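Packaging protein UL32 (Human herpesvirus 8 type M, PDB 6XF9) forms a pentameric, zinc-binding ring required for herpesviral genome packaging and is thought to bring new capsids to nuclear replication compartments, controlling DNA cleavage. Local coordinates at residues P277-H281 and P282-L286; Q313-Q316 and C317-G321; P344-D348 and P349-E353; E416-Q419 and T420-L424. All coordinates share one frame; numbering follows the deposited sequence.

Contact 1: residues P277-H281 and P282-L286; sequences PCLMH and PTLGL
His281 and Pro282 meet where the proline CD lies over the imidazole, at the start of a type I beta turn from His281 to Leu284, just after the 3-10 segment 278-280. From CB, which lies beside Pro282 N, the histidine side chain runs outward with CG anti to the backbone N (chi1 -165°), and this carries the imidazole alongside the following residues of the turn. Pro282 CD makes a CH-pi contact with one face, 3.5 Å from the centroid of the His281 ring and offset toward the rim. At the ring's edge, ND1 accepts a weak but nearly straight bond from Thr283 N (3.3 Å, 173°), while CE1 reaches toward Pro282 CG; His281 CD2 and NE2 lie farther off, 4.0 and 4.1 Å from Pro282 CD. Proline and amide together probably limit how the imidazole can turn. The turn's own bond, Leu284 N to His281 O, is weak at 3.4 Å; Gln128 also approaches that carbonyl weakly. The ring lies in a buried loop about 6 Å from the side chains of the zinc ligands Cys296 and Cys299. Farther round, Leu279 and Leu284 cross at about a right angle, and Cys278 SG rests 3.5 Å from Gly285 CA.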
ATOM      1  N   PRO D 277      39.979  -1.144  23.097  1.00 56.27           N
ATOM      2  CA  PRO D 277      40.349  -0.527  21.818  1.00 56.23           C
ATOM      3  C   PRO D 277      39.340  -0.911  20.745  1.00 55.46           C
ATOM      4  O   PRO D 277      39.699  -1.392  19.666  1.00 54.32           O
ATOM      5  CB  PRO D 277      41.742  -1.102  21.553  1.00 54.93           C
ATOM      6  CG  PRO D 277      41.716  -2.442  22.215  1.00 53.85           C
ATOM      7  CD  PRO D 277      40.728  -2.385  23.354  1.00 54.87           C
ATOM      8  N   CYS D 278      38.056  -0.711  21.055  1.00 52.34           N
ATOM      9  CA  CYS D 278      36.966  -1.207  20.226  1.00 50.86           C
ATOM     10  C   CYS D 278      36.877  -0.501  18.885  1.00 51.22           C
ATOM     11  O   CYS D 278      36.172  -0.993  18.001  1.00 49.82           O
ATOM     12  CB  CYS D 278      35.631  -1.073  20.971  1.00 50.41           C
ATOM     13  SG  CYS D 278      35.207   0.620  21.468  1.00 52.37           S
ATOM     14  N   LEU D 279      37.578   0.621  18.701  1.00 43.16           N
ATOM     15  CA  LEU D 279      37.612   1.280  17.404  1.00 43.53           C
ATOM     16  C   LEU D 279      38.500   0.550  16.418  1.00 42.41           C
ATOM     17  O   LEU D 279      38.745   1.074  15.325  1.00 42.97           O
ATOM     18  CB  LEU D 279      38.061   2.734  17.552  1.00 45.67           C
ATOM     19  CG  LEU D 279      37.110   3.600  18.373  1.00 46.93           C
ATOM     20  CD1 LEU D 279      37.647   5.016  18.553  1.00 47.97           C
ATOM     21  CD2 LEU D 279      35.743   3.643  17.718  1.00 45.80           C
ATOM     22  N   MET D 280      39.016  -0.623  16.799  1.00 52.18           N
ATOM     23  CA  MET D 280      39.695  -1.534  15.888  1.00 50.01           C
ATOM     24  C   MET D 280      38.868  -2.766  15.541  1.00 47.91           C
ATOM     25  O   MET D 280      39.340  -3.618  14.780  1.00 45.16           O
ATOM     26  CB  MET D 280      41.028  -1.987  16.480  1.00 48.97           C
ATOM     27  CG  MET D 280      42.106  -0.953  16.427  1.00 50.06           C
ATOM     28  SD  MET D 280      43.451  -1.490  17.473  1.00 49.36           S
ATOM     29  CE  MET D 280      44.244  -2.723  16.455  1.00 46.26           C
ATOM     30  N   HIS D 281      37.669  -2.876  16.055  1.00 54.60           N
ATOM     31  CA  HIS D 281      36.697  -3.938  15.927  1.00 51.69           C
ATOM     32  C   HIS D 281      35.602  -3.498  14.957  1.00 50.23           C
ATOM     33  O   HIS D 281      35.352  -2.297  14.808  1.00 51.87           O
ATOM     34  CB  HIS D 281      36.075  -4.244  17.291  1.00 52.19           C
ATOM     35  CG  HIS D 281      35.340  -5.539  17.332  1.00 50.03           C
ATOM     36  ND1 HIS D 281      34.058  -5.683  16.846  1.00 48.00           N
ATOM     37  CD2 HIS D 281      35.697  -6.752  17.821  1.00 49.74           C
ATOM     38  CE1 HIS D 281      33.671  -6.940  16.999  1.00 46.45           C
ATOM     39  NE2 HIS D 281      34.647  -7.609  17.589  1.00 47.54           N
ATOM     40  N   PRO D 282      34.928  -4.418  14.255  1.00 42.20           N
ATOM     41  CA  PRO D 282      33.907  -3.990  13.277  1.00 41.02           C
ATOM     42  C   PRO D 282      32.734  -3.189  13.853  1.00 42.22           C
ATOM     43  O   PRO D 282      32.144  -2.377  13.125  1.00 42.52           O
ATOM     44  CB  PRO D 282      33.437  -5.316  12.666  1.00 37.95           C
ATOM     45  CG  PRO D 282      34.176  -6.437  13.440  1.00 37.38           C
ATOM     46  CD  PRO D 282      35.391  -5.786  13.980  1.00 39.84           C
ATOM     47  N   THR D 283      32.338  -3.404  15.105  1.00 48.28           N
ATOM     48  CA  THR D 283      31.152  -2.734  15.631  1.00 48.58           C
ATOM     49  C   THR D 283      31.448  -1.393  16.316  1.00 51.43           C
ATOM     50  O   THR D 283      30.508  -0.706  16.734  1.00 51.88           O
ATOM     51  CB  THR D 283      30.430  -3.665  16.599  1.00 47.33           C
ATOM     52  OG1 THR D 283      31.214  -3.767  17.785  1.00 49.14           O
ATOM     53  CG2 THR D 283      30.288  -5.047  16.001  1.00 44.59           C
ATOM     54  N   LEU D 284      32.715  -1.003  16.456  1.00 42.29           N
ATOM     55  CA  LEU D 284      33.077   0.334  16.927  1.00 44.92           C
ATOM     56  C   LEU D 284      32.509   0.643  18.314  1.00 45.55           C
ATOM     57  O   LEU D 284      32.133   1.784  18.604  1.00 46.77           O
ATOM     58  CB  LEU D 284      32.642   1.401  15.919  1.00 45.54           C
ATOM     59  CG  LEU D 284      33.348   1.197  14.579  1.00 45.25           C
ATOM     60  CD1 LEU D 284      32.996   2.274  13.558  1.00 46.28           C
ATOM     61  CD2 LEU D 284      34.834   1.151  14.830  1.00 46.76           C
ATOM     62  N   GLY D 285      32.407  -0.364  19.171  1.00 48.51           N
ATOM     63  CA  GLY D 285      31.931  -0.155  20.525  1.00 48.72           C
ATOM     64  C   GLY D 285      31.728  -1.490  21.205  1.00 47.54           C
ATOM     65  O   GLY D 285      31.729  -2.549  20.569  1.00 46.03           O
ATOM     66  N   LEU D 286      31.606  -1.460  22.513  1.00 58.33           N
ATOM     67  CA  LEU D 286      31.328  -2.632  23.277  1.00 57.59           C
ATOM     68  C   LEU D 286      30.041  -2.441  24.059  1.00 56.87           C
ATOM     69  O   LEU D 286      30.024  -1.771  25.023  1.00 57.30           O
ATOM     70  CB  LEU D 286      32.476  -2.902  24.214  1.00 58.03           C
ATOM     71  CG  LEU D 286      32.331  -4.070  25.120  1.00 57.34           C
ATOM     72  CD1 LEU D 286      31.994  -5.243  24.296  1.00 56.75           C
ATOM     73  CD2 LEU D 286      33.611  -4.374  25.772  1.00 57.64           C
TER

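Contact 2: residues Q313-Q316 and C317-G321; sequences QTLQ and CEVMG
Leu315 and Val319, one alpha-helical turn apart near the end of helix 308-321, cross at a slant, with Leu315 CD1 3.9 Å from Val319 CG2. This i to i+4 pair lies on the buried side of the helix: helix 329-338 packs on both side chains, and Phe368 of helix 360-369 also lies on Val319. With Val319 CG1 anti to its backbone N (chi1 171°), CG2 is left to lean back over the preceding turn, where it also comes 3.2 Å from Leu315 O. That same carbonyl accepts from Val319 N at 2.8 Å, so the branched side chain flanks its own backbone bond.

On a neighbouring flank, Gln316 and Met320 are related in the same way but less closely. Gln316 is extended beyond CG and lies against Leu367 and Phe368, whereas Met320 bends at chi2 and chi3, and its CG comes 3.1 Å from Gln316 O, the acceptor for Met320 N. Glu318 CG passes Thr314 O, and its OE1 is probably hydrogen-bonded to Tyr345 OH. The more exposed side brings Gln313 and Cys317 together: the glutamine chain bends at chi2 (57°), placing its amide beside the thiol and letting NE2 make a weak bond to Gln316 OE1. Cys317 SG approaches Gln313 OE1 at 3.8 Å and lies 3.2 Å from Gln313 O.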
ATOM      1  N   GLN D 313      34.143 -25.890  15.448  1.00 67.82           N
ATOM      2  CA  GLN D 313      33.376 -26.761  14.561  1.00 68.87           C
ATOM      3  C   GLN D 313      33.165 -28.129  15.181  1.00 71.13           C
ATOM      4  O   GLN D 313      32.173 -28.801  14.866  1.00 72.84           O
ATOM      5  CB  GLN D 313      34.008 -26.907  13.170  1.00 67.52           C
ATOM      6  CG  GLN D 313      33.107 -27.771  12.249  1.00 68.81           C
ATOM      7  CD  GLN D 313      31.658 -27.228  12.095  1.00 69.45           C
ATOM      8  OE1 GLN D 313      30.684 -27.997  12.167  1.00 71.33           O
ATOM      9  NE2 GLN D 313      31.525 -25.904  11.819  1.00 67.30           N
ATOM     10  N   THR D 314      34.119 -28.606  15.978  1.00 45.11           N
ATOM     11  CA  THR D 314      33.898 -29.869  16.669  1.00 47.20           C
ATOM     12  C   THR D 314      32.887 -29.704  17.797  1.00 48.74           C
ATOM     13  O   THR D 314      32.024 -30.565  17.990  1.00 50.47           O
ATOM     14  CB  THR D 314      35.230 -30.397  17.190  1.00 46.98           C
ATOM     15  OG1 THR D 314      36.031 -30.827  16.078  1.00 46.11           O
ATOM     16  CG2 THR D 314      35.009 -31.543  18.140  1.00 48.62           C
ATOM     17  N   LEU D 315      32.950 -28.569  18.512  1.00 47.30           N
ATOM     18  CA  LEU D 315      31.945 -28.235  19.517  1.00 48.53           C
ATOM     19  C   LEU D 315      30.556 -28.129  18.890  1.00 49.48           C
ATOM     20  O   LEU D 315      29.567 -28.614  19.459  1.00 51.56           O
ATOM     21  CB  LEU D 315      32.327 -26.931  20.213  1.00 47.08           C
ATOM     22  CG  LEU D 315      31.366 -26.337  21.247  1.00 47.99           C
ATOM     23  CD1 LEU D 315      31.012 -27.327  22.357  1.00 49.81           C
ATOM     24  CD2 LEU D 315      31.925 -25.039  21.810  1.00 46.48           C
ATOM     25  N   GLN D 316      30.461 -27.514  17.707  1.00 62.25           N
ATOM     26  CA  GLN D 316      29.165 -27.425  17.044  1.00 62.88           C
ATOM     27  C   GLN D 316      28.578 -28.804  16.807  1.00 65.47           C
ATOM     28  O   GLN D 316      27.356 -28.979  16.888  1.00 67.35           O
ATOM     29  CB  GLN D 316      29.275 -26.663  15.726  1.00 60.34           C
ATOM     30  CG  GLN D 316      27.919 -26.404  15.106  1.00 60.60           C
ATOM     31  CD  GLN D 316      28.022 -25.652  13.808  1.00 58.12           C
ATOM     32  OE1 GLN D 316      29.107 -25.542  13.219  1.00 56.69           O
ATOM     33  NE2 GLN D 316      26.908 -25.040  13.396  1.00 57.36           N
ATOM     34  N   CYS D 317      29.426 -29.775  16.425  1.00 71.51           N
ATOM     35  CA  CYS D 317      28.982 -31.163  16.273  1.00 73.37           C
ATOM     36  C   CYS D 317      28.588 -31.770  17.616  1.00 75.07           C
ATOM     37  O   CYS D 317      27.629 -32.544  17.692  1.00 76.75           O
ATOM     38  CB  CYS D 317      30.062 -32.012  15.590  1.00 72.38           C
ATOM     39  SG  CYS D 317      30.559 -31.387  13.944  1.00 70.93           S
ATOM     40  N   GLU D 318      29.319 -31.451  18.689  1.00 75.87           N
ATOM     41  CA  GLU D 318      28.936 -32.002  19.983  1.00 77.29           C
ATOM     42  C   GLU D 318      27.584 -31.454  20.399  1.00 78.55           C
ATOM     43  O   GLU D 318      26.731 -32.196  20.903  1.00 79.97           O
ATOM     44  CB  GLU D 318      29.946 -31.658  21.086  1.00 76.42           C
ATOM     45  CG  GLU D 318      31.328 -32.323  21.077  1.00 75.61           C
ATOM     46  CD  GLU D 318      32.021 -32.207  22.457  1.00 75.47           C
ATOM     47  OE1 GLU D 318      33.116 -31.611  22.569  1.00 74.00           O
ATOM     48  OE2 GLU D 318      31.404 -32.613  23.466  1.00 76.77           O
ATOM     49  N   VAL D 319      27.374 -30.150  20.188  1.00 50.17           N
ATOM     50  CA  VAL D 319      26.116 -29.520  20.572  1.00 51.09           C
ATOM     51  C   VAL D 319      24.952 -30.110  19.773  1.00 52.46           C
ATOM     52  O   VAL D 319      23.894 -30.432  20.328  1.00 53.39           O
ATOM     53  CB  VAL D 319      26.228 -27.994  20.405  1.00 49.59           C
ATOM     54  CG1 VAL D 319      24.867 -27.360  20.579  1.00 50.55           C
ATOM     55  CG2 VAL D 319      27.244 -27.423  21.389  1.00 47.86           C
ATOM     56  N   MET D 320      25.142 -30.301  18.467  1.00 67.30           N
ATOM     57  CA  MET D 320      24.093 -30.871  17.630  1.00 68.33           C
ATOM     58  C   MET D 320      23.886 -32.365  17.908  1.00 69.39           C
ATOM     59  O   MET D 320      22.751 -32.823  18.085  1.00 70.24           O
ATOM     60  CB  MET D 320      24.455 -30.652  16.166  1.00 67.65           C
ATOM     61  CG  MET D 320      24.518 -29.200  15.756  1.00 64.77           C
ATOM     62  SD  MET D 320      22.975 -28.352  16.102  1.00 64.07           S
ATOM     63  CE  MET D 320      22.228 -28.474  14.463  1.00 62.17           C
ATOM     64  N   GLY D 321      24.974 -33.137  17.991  1.00 62.20           N
ATOM     65  CA  GLY D 321      24.892 -34.589  17.896  1.00 62.54           C
ATOM     66  C   GLY D 321      24.794 -35.415  19.168  1.00 63.18           C
ATOM     67  O   GLY D 321      24.257 -36.529  19.119  1.00 63.95           O
TER

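Contact 3: residues P344-D348 and P349-E353; sequences PYVSD and PLLRE
Val346 overlaps the first turn of helix 349-357 through CG1, which lies 3.9 Å from Leu351 CD2 and equally near Arg352 CB. The valine and leucine side chains stand nearly perpendicular, while Val346 and Arg352 run antiparallel alongside each other. Arg352, extended from CG to NE, reaches Pro344 with its guanidinium. There NH2 comes within 3.4 Å of Pro344 CA and, at the edge of the guanidinium and in its plane, makes a weak bond to Val346 O.

Asp348 closes the other end. Its CG is anti to the backbone N (chi1 -173°), which swings OD1 round to accept from Leu350 N at 2.7 Å; the donor uses the anti side of the carboxylate oxygen and stands 34° out of the carboxylate plane. The other oxygen, OD2, is hydrogen-bonded to His305, so both carboxylate oxygens are engaged and the group's rotation is well fixed. Asp348 O accepts from Arg352 N at 3.3 Å and begins the backbone ladder. Leu351 also packs on Leu225 of helix 225-235, joining the helix start to that neighbour. An aspartate accepting from the amide two residues on, with proline in the first helical position, is a classic N-cap, here beginning helix 349-357.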
ATOM      1  N   PRO D 344      38.020 -32.242  25.017  1.00 85.26           N
ATOM      2  CA  PRO D 344      39.371 -32.811  25.172  1.00 84.83           C
ATOM      3  C   PRO D 344      40.225 -32.681  23.920  1.00 83.83           C
ATOM      4  O   PRO D 344      41.454 -32.827  24.009  1.00 83.31           O
ATOM      5  CB  PRO D 344      39.101 -34.279  25.517  1.00 85.83           C
ATOM      6  CG  PRO D 344      37.661 -34.542  25.136  1.00 86.93           C
ATOM      7  CD  PRO D 344      37.021 -33.270  24.677  1.00 86.37           C
ATOM      8  N   TYR D 345      39.604 -32.419  22.762  1.00 67.12           N
ATOM      9  CA  TYR D 345      40.285 -32.208  21.489  1.00 65.86           C
ATOM     10  C   TYR D 345      41.103 -30.927  21.449  1.00 64.62           C
ATOM     11  O   TYR D 345      41.810 -30.698  20.460  1.00 63.67           O
ATOM     12  CB  TYR D 345      39.254 -32.177  20.347  1.00 65.94           C
ATOM     13  CG  TYR D 345      37.943 -31.470  20.700  1.00 66.44           C
ATOM     14  CD1 TYR D 345      37.782 -30.089  20.531  1.00 65.26           C
ATOM     15  CD2 TYR D 345      36.871 -32.191  21.204  1.00 67.94           C
ATOM     16  CE1 TYR D 345      36.585 -29.458  20.873  1.00 65.74           C
ATOM     17  CE2 TYR D 345      35.689 -31.578  21.542  1.00 68.51           C
ATOM     18  CZ  TYR D 345      35.534 -30.217  21.379  1.00 67.49           C
ATOM     19  OH  TYR D 345      34.321 -29.634  21.726  1.00 68.10           O
ATOM     20  N   VAL D 346      41.014 -30.078  22.469  1.00 68.29           N
ATOM     21  CA  VAL D 346      41.790 -28.846  22.513  1.00 67.15           C
ATOM     22  C   VAL D 346      42.986 -29.112  23.419  1.00 67.30           C
ATOM     23  O   VAL D 346      42.814 -29.473  24.591  1.00 68.12           O
ATOM     24  CB  VAL D 346      40.952 -27.660  23.027  1.00 66.77           C
ATOM     25  CG1 VAL D 346      41.796 -26.385  23.087  1.00 65.43           C
ATOM     26  CG2 VAL D 346      39.710 -27.451  22.175  1.00 66.58           C
ATOM     27  N   SER D 347      44.197 -28.973  22.871  1.00 74.57           N
ATOM     28  CA  SER D 347      45.386 -29.221  23.677  1.00 74.84           C
ATOM     29  C   SER D 347      45.656 -28.032  24.592  1.00 74.48           C
ATOM     30  O   SER D 347      45.706 -28.177  25.819  1.00 75.55           O
ATOM     31  CB  SER D 347      46.588 -29.536  22.783  1.00 74.58           C
ATOM     32  OG  SER D 347      47.259 -28.364  22.366  1.00 73.45           O
ATOM     33  N   ASP D 348      45.852 -26.843  24.005  1.00 75.00           N
ATOM     34  CA  ASP D 348      46.107 -25.624  24.770  1.00 74.74           C
ATOM     35  C   ASP D 348      45.009 -25.411  25.811  1.00 75.56           C
ATOM     36  O   ASP D 348      43.863 -25.086  25.463  1.00 75.24           O
ATOM     37  CB  ASP D 348      46.163 -24.396  23.861  1.00 73.15           C
ATOM     38  CG  ASP D 348      46.599 -23.143  24.605  1.00 73.23           C
ATOM     39  OD1 ASP D 348      46.408 -23.081  25.843  1.00 74.13           O
ATOM     40  OD2 ASP D 348      47.057 -22.173  23.948  1.00 72.44           O
ATOM     41  N   PRO D 349      45.333 -25.536  27.100  1.00 66.08           N
ATOM     42  CA  PRO D 349      44.308 -25.337  28.134  1.00 66.63           C
ATOM     43  C   PRO D 349      43.823 -23.899  28.271  1.00 65.97           C
ATOM     44  O   PRO D 349      42.783 -23.689  28.899  1.00 66.64           O
ATOM     45  CB  PRO D 349      45.002 -25.825  29.409  1.00 67.99           C
ATOM     46  CG  PRO D 349      46.448 -25.587  29.150  1.00 67.86           C
ATOM     47  CD  PRO D 349      46.662 -25.799  27.678  1.00 66.75           C
ATOM     48  N   LEU D 350      44.547 -22.895  27.772  1.00 63.81           N
ATOM     49  CA  LEU D 350      44.021 -21.530  27.842  1.00 63.35           C
ATOM     50  C   LEU D 350      42.808 -21.369  26.926  1.00 63.00           C
ATOM     51  O   LEU D 350      41.736 -20.939  27.367  1.00 63.55           O
ATOM     52  CB  LEU D 350      45.102 -20.507  27.480  1.00 62.53           C
ATOM     53  CG  LEU D 350      44.642 -19.052  27.590  1.00 62.29           C
ATOM     54  CD1 LEU D 350      44.212 -18.720  29.006  1.00 63.36           C
ATOM     55  CD2 LEU D 350      45.706 -18.087  27.123  1.00 61.69           C
ATOM     56  N   LEU D 351      42.949 -21.749  25.653  1.00 59.95           N
ATOM     57  CA  LEU D 351      41.816 -21.679  24.742  1.00 59.54           C
ATOM     58  C   LEU D 351      40.648 -22.473  25.283  1.00 60.79           C
ATOM     59  O   LEU D 351      39.512 -21.987  25.307  1.00 61.22           O
ATOM     60  CB  LEU D 351      42.210 -22.229  23.376  1.00 58.61           C
ATOM     61  CG  LEU D 351      41.076 -22.319  22.365  1.00 58.16           C
ATOM     62  CD1 LEU D 351      40.589 -20.918  22.035  1.00 57.54           C
ATOM     63  CD2 LEU D 351      41.547 -23.046  21.122  1.00 57.41           C
ATOM     64  N   ARG D 352      40.924 -23.671  25.791  1.00 68.62           N
ATOM     65  CA  ARG D 352      39.875 -24.518  26.341  1.00 69.76           C
ATOM     66  C   ARG D 352      39.152 -23.829  27.488  1.00 70.51           C
ATOM     67  O   ARG D 352      37.918 -23.831  27.547  1.00 71.33           O
ATOM     68  CB  ARG D 352      40.498 -25.841  26.754  1.00 70.62           C
ATOM     69  CG  ARG D 352      39.608 -26.894  27.305  1.00 72.10           C
ATOM     70  CD  ARG D 352      40.546 -28.013  27.674  1.00 72.43           C
ATOM     71  NE  ARG D 352      39.931 -29.086  28.427  1.00 74.15           N
ATOM     72  CZ  ARG D 352      40.208 -30.370  28.225  1.00 74.87           C
ATOM     73  NH1 ARG D 352      39.622 -31.314  28.962  1.00 76.04           N
ATOM     74  NH2 ARG D 352      41.064 -30.709  27.261  1.00 74.25           N
ATOM     75  N   GLU D 353      39.899 -23.223  28.410  1.00 71.41           N
ATOM     76  CA  GLU D 353      39.261 -22.556  29.544  1.00 72.02           C
ATOM     77  C   GLU D 353      38.510 -21.295  29.127  1.00 71.63           C
ATOM     78  O   GLU D 353      37.498 -20.954  29.744  1.00 72.41           O
ATOM     79  CB  GLU D 353      40.292 -22.265  30.632  1.00 72.10           C
ATOM     80  CG  GLU D 353      39.715 -21.582  31.856  1.00 73.04           C
ATOM     81  CD  GLU D 353      40.700 -21.533  33.000  1.00 74.12           C
ATOM     82  OE1 GLU D 353      41.876 -21.916  32.773  1.00 74.10           O
ATOM     83  OE2 GLU D 353      40.306 -21.089  34.109  1.00 74.74           O
TER

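Contact 4: residues E416-Q419 and T420-L424; sequences EVVQ and TLVFL
Glu416 and Thr420 meet in the first turn of helix 416-430, an alpha helix that starts immediately after the zinc ligand Cys415. Glu416 O is gripped twice, by Thr420 N at 2.7 Å and by Thr420 OG1 at 2.8 Å, the two donors reaching it from opposite faces of the carbonyl plane. The hydroxyl can do this because OG1 is anti to its own carbonyl carbon (chi1 -63°) and therefore folds back toward the preceding turn. Glu416 OE2 forms a salt bridge with Lys155 of helix 145-164, which also bonds Gln419 OE1.

Next, Val417 approaches Leu421 only loosely, CG1 to CD1, and Val417 O takes a nearly straight bond from Leu421 N. Both side chains face Gln448 of helix 435-451. Val418 follows, crossing Val422 at a slant, with CG1 4.2 Å from Val422 CG2; its side chain also packs on His452, another ligand of the same zinc ion, and lies about 4 Å from the metal. This valine thus lines the flank of the metal site with hydrocarbon.

Gln419 ends the segment, and its buried amide is held at both ends: OE1 by that lysine and NE2 by Val133 O. Extended beyond CG, it passes Phe423 with the amide and ring planes 76° apart. The phenyl ring, itself edge-to-face with His87, presents its rim to the glutamine, with Gln419 CG in the ring plane and 3.9 Å from Phe423 CE2.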
ATOM      1  N   GLU D 416      30.784 -10.284  -1.736  1.00 49.69           N
ATOM      2  CA  GLU D 416      30.609  -8.929  -1.205  1.00 50.28           C
ATOM      3  C   GLU D 416      29.144  -8.635  -0.908  1.00 50.06           C
ATOM      4  O   GLU D 416      28.848  -7.830  -0.018  1.00 50.19           O
ATOM      5  CB  GLU D 416      31.195  -7.885  -2.166  1.00 51.93           C
ATOM      6  CG  GLU D 416      31.576  -6.574  -1.473  1.00 53.13           C
ATOM      7  CD  GLU D 416      32.594  -5.724  -2.267  1.00 55.13           C
ATOM      8  OE1 GLU D 416      32.818  -6.037  -3.454  1.00 55.57           O
ATOM      9  OE2 GLU D 416      33.145  -4.722  -1.722  1.00 56.25           O
ATOM     10  N   VAL D 417      28.215  -9.295  -1.615  1.00 48.04           N
ATOM     11  CA  VAL D 417      26.787  -9.139  -1.311  1.00 47.52           C
ATOM     12  C   VAL D 417      26.504  -9.592   0.110  1.00 46.05           C
ATOM     13  O   VAL D 417      26.065  -8.802   0.945  1.00 46.33           O
ATOM     14  CB  VAL D 417      25.918  -9.917  -2.315  1.00 47.65           C
ATOM     15  CG1 VAL D 417      24.489  -9.986  -1.826  1.00 46.78           C
ATOM     16  CG2 VAL D 417      25.977  -9.251  -3.673  1.00 49.26           C
ATOM     17  N   VAL D 418      26.828 -10.846   0.427  1.00 33.37           N
ATOM     18  CA  VAL D 418      26.621 -11.336   1.790  1.00 32.42           C
ATOM     19  C   VAL D 418      27.440 -10.527   2.784  1.00 32.71           C
ATOM     20  O   VAL D 418      26.964 -10.204   3.880  1.00 32.71           O
ATOM     21  CB  VAL D 418      26.959 -12.831   1.883  1.00 32.14           C
ATOM     22  CG1 VAL D 418      27.081 -13.224   3.319  1.00 31.83           C
ATOM     23  CG2 VAL D 418      25.890 -13.653   1.234  1.00 32.25           C
ATOM     24  N   GLN D 419      28.673 -10.150   2.424  1.00 41.32           N
ATOM     25  CA  GLN D 419      29.436  -9.302   3.340  1.00 41.79           C
ATOM     26  C   GLN D 419      28.673  -8.013   3.625  1.00 42.54           C
ATOM     27  O   GLN D 419      28.579  -7.576   4.777  1.00 42.86           O
ATOM     28  CB  GLN D 419      30.834  -8.997   2.790  1.00 42.48           C
ATOM     29  CG  GLN D 419      31.753  -8.333   3.831  1.00 43.22           C
ATOM     30  CD  GLN D 419      32.832  -7.406   3.218  1.00 44.85           C
ATOM     31  OE1 GLN D 419      32.704  -6.920   2.090  1.00 45.67           O
ATOM     32  NE2 GLN D 419      33.895  -7.158   3.977  1.00 45.50           N
ATOM     33  N   THR D 420      28.117  -7.384   2.585  1.00 38.29           N
ATOM     34  CA  THR D 420      27.434  -6.107   2.793  1.00 39.20           C
ATOM     35  C   THR D 420      26.210  -6.272   3.679  1.00 38.34           C
ATOM     36  O   THR D 420      25.980  -5.465   4.585  1.00 39.02           O
ATOM     37  CB  THR D 420      27.045  -5.477   1.460  1.00 40.29           C
ATOM     38  OG1 THR D 420      28.232  -5.187   0.709  1.00 41.58           O
ATOM     39  CG2 THR D 420      26.294  -4.193   1.688  1.00 41.19           C
ATOM     40  N   LEU D 421      25.402  -7.302   3.423  1.00 36.50           N
ATOM     41  CA  LEU D 421      24.228  -7.524   4.256  1.00 35.89           C
ATOM     42  C   LEU D 421      24.612  -7.806   5.700  1.00 35.73           C
ATOM     43  O   LEU D 421      23.925  -7.368   6.625  1.00 36.03           O
ATOM     44  CB  LEU D 421      23.384  -8.665   3.698  1.00 35.11           C
ATOM     45  CG  LEU D 421      22.679  -8.276   2.410  1.00 35.55           C
ATOM     46  CD1 LEU D 421      22.068  -9.493   1.804  1.00 35.06           C
ATOM     47  CD2 LEU D 421      21.626  -7.237   2.713  1.00 36.17           C
ATOM     48  N   VAL D 422      25.728  -8.482   5.927  1.00 41.51           N
ATOM     49  CA  VAL D 422      26.133  -8.733   7.304  1.00 41.53           C
ATOM     50  C   VAL D 422      26.432  -7.420   8.016  1.00 42.83           C
ATOM     51  O   VAL D 422      26.064  -7.234   9.185  1.00 43.37           O
ATOM     52  CB  VAL D 422      27.334  -9.692   7.325  1.00 41.19           C
ATOM     53  CG1 VAL D 422      27.959  -9.739   8.703  1.00 41.77           C
ATOM     54  CG2 VAL D 422      26.887 -11.072   6.865  1.00 40.34           C
ATOM     55  N   PHE D 423      27.081  -6.474   7.323  1.00 42.66           N
ATOM     56  CA  PHE D 423      27.380  -5.177   7.936  1.00 44.05           C
ATOM     57  C   PHE D 423      26.142  -4.315   8.104  1.00 44.28           C
ATOM     58  O   PHE D 423      26.070  -3.510   9.040  1.00 45.27           O
ATOM     59  CB  PHE D 423      28.427  -4.441   7.116  1.00 45.37           C
ATOM     60  CG  PHE D 423      29.803  -4.837   7.475  1.00 45.70           C
ATOM     61  CD1 PHE D 423      30.355  -4.408   8.660  1.00 46.79           C
ATOM     62  CD2 PHE D 423      30.512  -5.709   6.687  1.00 44.99           C
ATOM     63  CE1 PHE D 423      31.611  -4.804   9.036  1.00 47.21           C
ATOM     64  CE2 PHE D 423      31.777  -6.114   7.067  1.00 45.22           C
ATOM     65  CZ  PHE D 423      32.323  -5.655   8.242  1.00 46.20           C
ATOM     66  N   LEU D 424      25.198  -4.406   7.174  1.00 40.78           N
ATOM     67  CA  LEU D 424      23.924  -3.728   7.355  1.00 40.79           C
ATOM     68  C   LEU D 424      23.211  -4.232   8.612  1.00 40.31           C
ATOM     69  O   LEU D 424      22.792  -3.436   9.461  1.00 40.99           O
ATOM     70  CB  LEU D 424      23.079  -3.916   6.092  1.00 40.25           C
ATOM     71  CG  LEU D 424      23.271  -2.790   5.050  1.00 41.49           C
ATOM     72  CD1 LEU D 424      24.721  -2.433   4.771  1.00 42.60           C
ATOM     73  CD2 LEU D 424      22.596  -3.151   3.744  1.00 41.11           C
TER

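The four contacts follow one another along the chain, from the loop before strand 288-289 through helix 308-321 and the start of helix 349-357 to helix 416-430. Contacts 2 and 3 are neighbours, with centres about 16 Å apart, joined where Tyr345 packs on Thr314 and Leu315. Contacts 1 and 4 have centres about 18 Å apart and touch through Pro282 and Phe423. Contacts 3 and 4 lie on opposite sides of the chain's centre, about 33 Å apart between centres. Side chains of contacts 1 to 3 come within about 8 to 12 Å of the zinc bound by Cys296, whereas contact 4 adjoins the Cys415 site; the packing of loop 277-286 on helix 416-430 brings the two regions into contact.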